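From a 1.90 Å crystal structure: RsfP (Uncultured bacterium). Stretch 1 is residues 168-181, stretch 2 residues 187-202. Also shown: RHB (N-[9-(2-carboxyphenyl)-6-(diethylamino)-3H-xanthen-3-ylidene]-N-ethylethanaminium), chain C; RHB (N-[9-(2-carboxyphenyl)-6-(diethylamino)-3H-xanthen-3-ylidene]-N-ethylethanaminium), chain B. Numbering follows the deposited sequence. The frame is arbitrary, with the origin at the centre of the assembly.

Stretch 1, residues 168-181: KATYVCIEGPQFST
Stretch 2, residues 187-202: WYRQMQADIIGMTNMP

What sets the register? The strand through Tyr171, Val172 and Cys173 runs parallel to strand 195-197, pairing them with Ile195, Ile196 and Gly197, CA atoms 4.9-5.0 Å apart. Val172 N donates to Ile195 O (2.9 Å), Gly197 N to Val172 O (3.0 Å) and Ile174 N to Gly197 O (3.0 Å). Just before Ile195, Asp194 (chi1 m) clasps Thr170: Thr170 N gives to Asp194 OD1 and Asp194 N to Thr170 O, both 2.8 Å.

How does Tyr171 reach so far? With chi1 t and chi2 -69°, its ring extends beside Gly197 so that Tyr171 OH accepts from Thr199 N (3.3 Å) and Asn200 N (3.2 Å). Asn200 CB lies over one ring face, Gly197 N over the other. Gly197 suits the spot, since an ideal CB would sit 2.2 Å from Tyr171 OH.

What does Val172 bury on the other face? In rotamer p, its CG1 lies 3.9 Å from both Ala193 CB and Ile196 CB, a compact branched side chain packed against these and helical Tyr188.

Why does Met198 cover the most surface? Its CB points away overall, but the m, t, t chain returns: Met198 CG meets Ile174 CG1 at 3.9 Å, and Met198 CE reaches Phe179 CD1 at 3.8 Å. At Gly176 (phi 81°), an ideal CB would clash with Met198 SD at 2.6 Å.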

# COMPACT_ATOMS: atom_id res chain seq x y z
N LYS A 168 -7.12 -12.97 21.90
CA LYS A 168 -6.47 -11.66 22.08
C LYS A 168 -5.13 -11.50 21.32
O LYS A 168 -4.12 -11.07 21.89
CB LYS A 168 -6.24 -11.27 23.54
CG LYS A 168 -7.46 -11.41 24.46
CD LYS A 168 -8.74 -10.80 23.87
CE LYS A 168 -9.97 -11.00 24.78
NZ LYS A 168 -9.55 -11.34 26.16
N ALA A 169 -5.17 -11.80 20.06
CA ALA A 169 -4.02 -11.71 19.14
C ALA A 169 -4.29 -10.68 18.02
O ALA A 169 -5.47 -10.29 17.77
CB ALA A 169 -3.80 -13.10 18.50
N THR A 170 -3.21 -10.21 17.40
CA THR A 170 -3.31 -9.29 16.27
C THR A 170 -3.00 -9.98 14.94
O THR A 170 -1.93 -10.60 14.84
CB THR A 170 -2.37 -8.09 16.45
OG1 THR A 170 -2.84 -7.37 17.57
CG2 THR A 170 -2.42 -7.20 15.20
N TYR A 171 -3.94 -9.92 13.97
CA TYR A 171 -3.82 -10.54 12.63
C TYR A 171 -3.32 -9.47 11.69
O TYR A 171 -3.95 -8.44 11.52
CB TYR A 171 -5.22 -10.99 12.16
CG TYR A 171 -5.42 -11.61 10.76
CD1 TYR A 171 -5.28 -10.84 9.56
CD2 TYR A 171 -5.85 -12.94 10.63
CE1 TYR A 171 -5.54 -11.42 8.27
CE2 TYR A 171 -6.13 -13.48 9.34
CZ TYR A 171 -5.95 -12.73 8.18
OH TYR A 171 -6.29 -13.36 6.96
N VAL A 172 -2.17 -9.72 11.03
CA VAL A 172 -1.75 -8.73 10.02
C VAL A 172 -2.14 -9.36 8.67
O VAL A 172 -1.81 -10.50 8.40
CB VAL A 172 -0.23 -8.38 10.10
CG1 VAL A 172 0.61 -9.63 9.97
CG2 VAL A 172 0.13 -7.45 8.92
N CYS A 173 -2.79 -8.55 7.81
CA CYS A 173 -3.26 -9.04 6.53
C CYS A 173 -2.37 -8.44 5.47
O CYS A 173 -2.33 -7.24 5.36
CB CYS A 173 -4.68 -8.56 6.26
SG CYS A 173 -5.45 -9.57 4.92
N ILE A 174 -1.78 -9.30 4.63
CA ILE A 174 -0.91 -8.80 3.57
C ILE A 174 -1.57 -9.10 2.24
O ILE A 174 -2.56 -9.90 2.15
CB ILE A 174 0.51 -9.45 3.66
CG1 ILE A 174 0.43 -10.99 3.41
CG2 ILE A 174 1.22 -9.06 4.99
CD1 ILE A 174 1.82 -11.60 3.08
N GLU A 175 -1.05 -8.46 1.21
CA GLU A 175 -1.63 -8.56 -0.13
C GLU A 175 -1.45 -9.98 -0.71
O GLU A 175 -2.37 -10.48 -1.29
CB GLU A 175 -0.97 -7.50 -1.06
CG GLU A 175 -1.58 -7.45 -2.47
CD GLU A 175 -3.11 -7.22 -2.39
OE1 GLU A 175 -3.50 -6.22 -1.76
OE2 GLU A 175 -3.97 -8.01 -2.94
N GLY A 176 -0.25 -10.56 -0.58
CA GLY A 176 -0.01 -11.90 -1.17
C GLY A 176 0.28 -11.65 -2.65
O GLY A 176 0.43 -10.50 -3.07
N PRO A 177 0.34 -12.72 -3.47
CA PRO A 177 0.17 -14.08 -3.02
C PRO A 177 1.44 -14.70 -2.41
O PRO A 177 1.32 -15.78 -1.85
CB PRO A 177 -0.26 -14.80 -4.33
CG PRO A 177 0.54 -14.08 -5.42
CD PRO A 177 0.50 -12.62 -4.95
N GLN A 178 2.61 -14.05 -2.52
CA GLN A 178 3.84 -14.74 -2.05
C GLN A 178 3.91 -14.71 -0.57
O GLN A 178 3.36 -13.78 0.02
CB GLN A 178 5.11 -14.10 -2.67
CG GLN A 178 5.06 -14.13 -4.21
CD GLN A 178 4.41 -12.86 -4.77
OE1 GLN A 178 4.06 -11.93 -4.00
NE2 GLN A 178 4.24 -12.79 -6.07
N PHE A 179 4.54 -15.70 0.04
CA PHE A 179 4.77 -15.59 1.49
C PHE A 179 5.85 -14.56 1.78
O PHE A 179 6.56 -14.14 0.88
CB PHE A 179 5.08 -16.96 2.12
CG PHE A 179 3.96 -17.98 1.93
CD1 PHE A 179 2.70 -17.76 2.52
CD2 PHE A 179 4.14 -19.12 1.14
CE1 PHE A 179 1.67 -18.70 2.35
CE2 PHE A 179 3.11 -20.07 0.98
CZ PHE A 179 1.89 -19.87 1.60
N SER A 180 5.88 -14.08 3.01
CA SER A 180 6.65 -12.91 3.43
C SER A 180 8.11 -13.18 3.37
O SER A 180 8.56 -14.34 3.63
CB SER A 180 6.31 -12.61 4.90
OG SER A 180 4.96 -12.16 4.95
N THR A 181 8.90 -12.13 3.11
CA THR A 181 10.36 -12.28 3.28
C THR A 181 10.66 -12.37 4.80
O THR A 181 9.80 -11.98 5.60
CB THR A 181 11.13 -11.05 2.70
OG1 THR A 181 10.89 -9.93 3.57
CG2 THR A 181 10.70 -10.68 1.25
N TRP A 187 9.69 -7.53 10.72
CA TRP A 187 8.99 -6.24 10.88
C TRP A 187 7.55 -6.41 11.48
O TRP A 187 7.15 -5.67 12.39
CB TRP A 187 8.93 -5.54 9.48
CG TRP A 187 8.11 -4.25 9.41
CD1 TRP A 187 7.96 -3.24 10.34
CD2 TRP A 187 7.32 -3.83 8.24
NE1 TRP A 187 7.15 -2.21 9.84
CE2 TRP A 187 6.75 -2.53 8.56
CE3 TRP A 187 7.08 -4.41 6.97
CZ2 TRP A 187 5.93 -1.84 7.65
CZ3 TRP A 187 6.28 -3.68 6.04
CH2 TRP A 187 5.73 -2.43 6.39
N TYR A 188 6.81 -7.42 11.01
CA TYR A 188 5.46 -7.66 11.55
C TYR A 188 5.50 -8.04 13.02
O TYR A 188 4.65 -7.59 13.83
CB TYR A 188 4.75 -8.77 10.79
CG TYR A 188 4.65 -8.50 9.30
CD1 TYR A 188 4.44 -7.20 8.81
CD2 TYR A 188 4.75 -9.54 8.41
CE1 TYR A 188 4.36 -6.94 7.44
CE2 TYR A 188 4.67 -9.31 7.03
CZ TYR A 188 4.46 -7.99 6.56
OH TYR A 188 4.38 -7.74 5.21
N ARG A 189 6.51 -8.84 13.39
CA ARG A 189 6.80 -9.07 14.81
C ARG A 189 7.07 -7.79 15.62
O ARG A 189 6.60 -7.67 16.79
CB ARG A 189 7.95 -10.12 15.02
CG ARG A 189 7.66 -11.53 14.48
CD ARG A 189 8.81 -12.56 14.69
NE ARG A 189 9.49 -12.33 15.97
CZ ARG A 189 9.22 -12.91 17.14
NH1 ARG A 189 8.27 -13.85 17.28
NH2 ARG A 189 9.93 -12.56 18.22
N GLN A 190 7.83 -6.84 15.05
CA GLN A 190 8.16 -5.61 15.76
C GLN A 190 6.87 -4.76 15.91
O GLN A 190 6.72 -3.96 16.86
CB GLN A 190 9.30 -4.88 14.99
CG GLN A 190 9.53 -3.44 15.39
CD GLN A 190 10.59 -2.75 14.52
OE1 GLN A 190 11.56 -3.38 14.10
NE2 GLN A 190 10.38 -1.48 14.23
N MET A 191 5.91 -4.95 15.00
CA MET A 191 4.63 -4.19 15.07
C MET A 191 3.69 -4.90 16.04
O MET A 191 2.57 -4.50 16.16
CB MET A 191 3.90 -4.18 13.72
CG MET A 191 4.56 -3.39 12.61
SD MET A 191 4.02 -3.97 10.98
CE MET A 191 2.29 -4.17 11.12
N GLN A 192 4.15 -5.97 16.69
CA GLN A 192 3.34 -6.77 17.67
C GLN A 192 2.22 -7.56 17.02
O GLN A 192 1.20 -7.76 17.64
CB GLN A 192 2.67 -5.89 18.72
CG GLN A 192 3.48 -4.73 19.22
CD GLN A 192 4.44 -5.17 20.26
OE1 GLN A 192 4.22 -4.95 21.44
NE2 GLN A 192 5.52 -5.82 19.83
N ALA A 193 2.34 -7.93 15.76
CA ALA A 193 1.38 -8.80 15.18
C ALA A 193 1.72 -10.25 15.61
O ALA A 193 2.90 -10.57 15.79
CB ALA A 193 1.44 -8.68 13.66
N ASP A 194 0.72 -11.15 15.63
CA ASP A 194 0.88 -12.50 16.17
C ASP A 194 0.69 -13.59 15.10
O ASP A 194 1.31 -14.65 15.18
CB ASP A 194 -0.18 -12.70 17.27
CG ASP A 194 0.06 -11.74 18.44
OD1 ASP A 194 -0.83 -10.91 18.75
OD2 ASP A 194 1.19 -11.79 19.03
N ILE A 195 -0.17 -13.31 14.13
CA ILE A 195 -0.49 -14.20 13.03
C ILE A 195 -0.62 -13.34 11.74
O ILE A 195 -0.90 -12.15 11.82
CB ILE A 195 -1.77 -15.00 13.30
CG1 ILE A 195 -2.99 -14.06 13.48
CG2 ILE A 195 -1.55 -15.93 14.52
CD1 ILE A 195 -4.35 -14.74 13.73
N ILE A 196 -0.43 -14.00 10.61
CA ILE A 196 -0.42 -13.43 9.31
C ILE A 196 -1.32 -14.18 8.36
O ILE A 196 -1.24 -15.43 8.20
CB ILE A 196 1.04 -13.30 8.76
CG1 ILE A 196 1.04 -12.71 7.31
CG2 ILE A 196 1.79 -14.63 8.80
CD1 ILE A 196 2.32 -11.95 7.06
N GLY A 197 -2.16 -13.43 7.67
CA GLY A 197 -3.01 -14.08 6.67
C GLY A 197 -3.17 -13.11 5.47
O GLY A 197 -2.51 -12.08 5.44
N MET A 198 -3.98 -13.49 4.46
CA MET A 198 -4.07 -12.67 3.22
C MET A 198 -5.48 -12.26 2.92
O MET A 198 -5.72 -11.61 1.87
CB MET A 198 -3.48 -13.47 2.04
CG MET A 198 -2.00 -13.86 2.27
SD MET A 198 -1.34 -14.68 0.81
CE MET A 198 0.30 -15.01 1.40
N THR A 199 -6.44 -12.68 3.76
CA THR A 199 -7.85 -12.55 3.28
C THR A 199 -8.83 -11.75 4.19
O THR A 199 -9.89 -11.30 3.68
CB THR A 199 -8.51 -13.97 3.08
OG1 THR A 199 -8.40 -14.69 4.34
CG2 THR A 199 -7.82 -14.73 2.03
N ASN A 200 -8.53 -11.59 5.49
CA ASN A 200 -9.56 -11.05 6.37
C ASN A 200 -9.70 -9.52 6.27
O ASN A 200 -10.66 -8.96 6.80
CB ASN A 200 -9.40 -11.59 7.80
CG ASN A 200 -9.88 -13.08 7.90
OD1 ASN A 200 -10.51 -13.45 8.87
ND2 ASN A 200 -9.72 -13.88 6.80
N MET A 201 -8.82 -8.88 5.51
CA MET A 201 -9.03 -7.50 5.01
C MET A 201 -9.09 -7.58 3.50
O MET A 201 -8.21 -8.18 2.90
CB MET A 201 -7.91 -6.56 5.48
CG MET A 201 -7.94 -6.26 6.98
SD MET A 201 -9.30 -5.09 7.29
CE MET A 201 -9.11 -4.79 9.05
N PRO A 202 -10.09 -6.97 2.86
CA PRO A 202 -11.00 -5.95 3.45
C PRO A 202 -12.29 -6.57 4.00
O PRO A 202 -13.16 -5.82 4.39
CB PRO A 202 -11.33 -5.06 2.24
CG PRO A 202 -11.37 -6.07 1.11
CD PRO A 202 -10.16 -6.95 1.37
O2 RHB C . 3.40 -23.19 6.47
C26 RHB C . 3.00 -24.24 5.90
C19 RHB C . 1.86 -24.07 4.94
C14 RHB C . 1.53 -22.80 4.54
C15 RHB C . 0.48 -22.60 3.65
C16 RHB C . -0.28 -23.66 3.18
C17 RHB C . 0.03 -24.95 3.60
C18 RHB C . 1.09 -25.14 4.48
C9 RHB C . 2.34 -21.63 4.98
C8 RHB C . 3.82 -21.74 5.05
C13 RHB C . 4.39 -22.97 4.75
C12 RHB C . 5.77 -23.13 4.83
C11 RHB C . 6.58 -22.06 5.20
N1 RHB C . 7.98 -22.32 5.25
C35 RHB C . 8.45 -22.82 3.94
C36 RHB C . 8.72 -24.31 3.96
C22 RHB C . 8.79 -21.15 5.64
C23 RHB C . 10.04 -21.05 4.79
C10 RHB C . 5.99 -20.81 5.50
C7 RHB C . 4.59 -20.63 5.42
O1 RHB C . 3.96 -19.41 5.72
C1 RHB C . 2.57 -19.24 5.65
C2 RHB C . 1.74 -20.32 5.28
C6 RHB C . 1.94 -18.02 5.94
C5 RHB C . 0.54 -17.96 5.84
C4 RHB C . -0.26 -19.03 5.49
C3 RHB C . 0.35 -20.23 5.20
N2 RHB C . -0.13 -16.76 6.04
C24 RHB C . 0.84 -15.83 5.50
C25 RHB C . 0.09 -14.94 4.56
C33 RHB C . -1.18 -16.71 5.02
C34 RHB C . -2.26 -17.76 5.28
O3 RHB C . 3.51 -25.36 6.16
O2 RHB B . -1.22 -25.94 -2.44
C26 RHB B . 0.01 -25.95 -2.27
C19 RHB B . 0.66 -25.01 -1.32
C14 RHB B . 0.02 -24.16 -0.41
C15 RHB B . 0.80 -23.36 0.41
C16 RHB B . 2.18 -23.36 0.35
C17 RHB B . 2.81 -24.18 -0.55
C18 RHB B . 2.04 -25.00 -1.36
C9 RHB B . -1.45 -24.00 -0.18
C8 RHB B . -1.89 -22.73 0.46
C13 RHB B . -0.98 -21.74 0.82
C12 RHB B . -1.39 -20.54 1.41
C11 RHB B . -2.73 -20.30 1.64
N1 RHB B . -3.17 -19.13 2.30
C35 RHB B . -2.18 -18.96 3.38
C36 RHB B . -1.96 -20.34 3.98
C22 RHB B . -3.40 -17.87 1.53
C23 RHB B . -4.85 -17.81 1.03
C10 RHB B . -3.61 -21.32 1.32
C7 RHB B . -3.21 -22.51 0.72
O1 RHB B . -4.14 -23.46 0.39
C1 RHB B . -3.84 -24.66 -0.19
C2 RHB B . -2.53 -25.00 -0.50
C6 RHB B . -4.88 -25.53 -0.47
C5 RHB B . -4.64 -26.76 -1.06
C4 RHB B . -3.34 -27.11 -1.38
C3 RHB B . -2.28 -26.24 -1.10
N2 RHB B . -5.73 -27.62 -1.31
C24 RHB B . -6.65 -27.07 -2.33
C25 RHB B . -8.03 -27.65 -2.09
C33 RHB B . -5.25 -28.97 -1.67
C34 RHB B . -6.33 -29.97 -1.31
O3 RHB B . 0.74 -26.78 -2.84
O HOH W 1 -0.79 -5.92 18.60
O HOH W 2 4.91 -9.90 3.61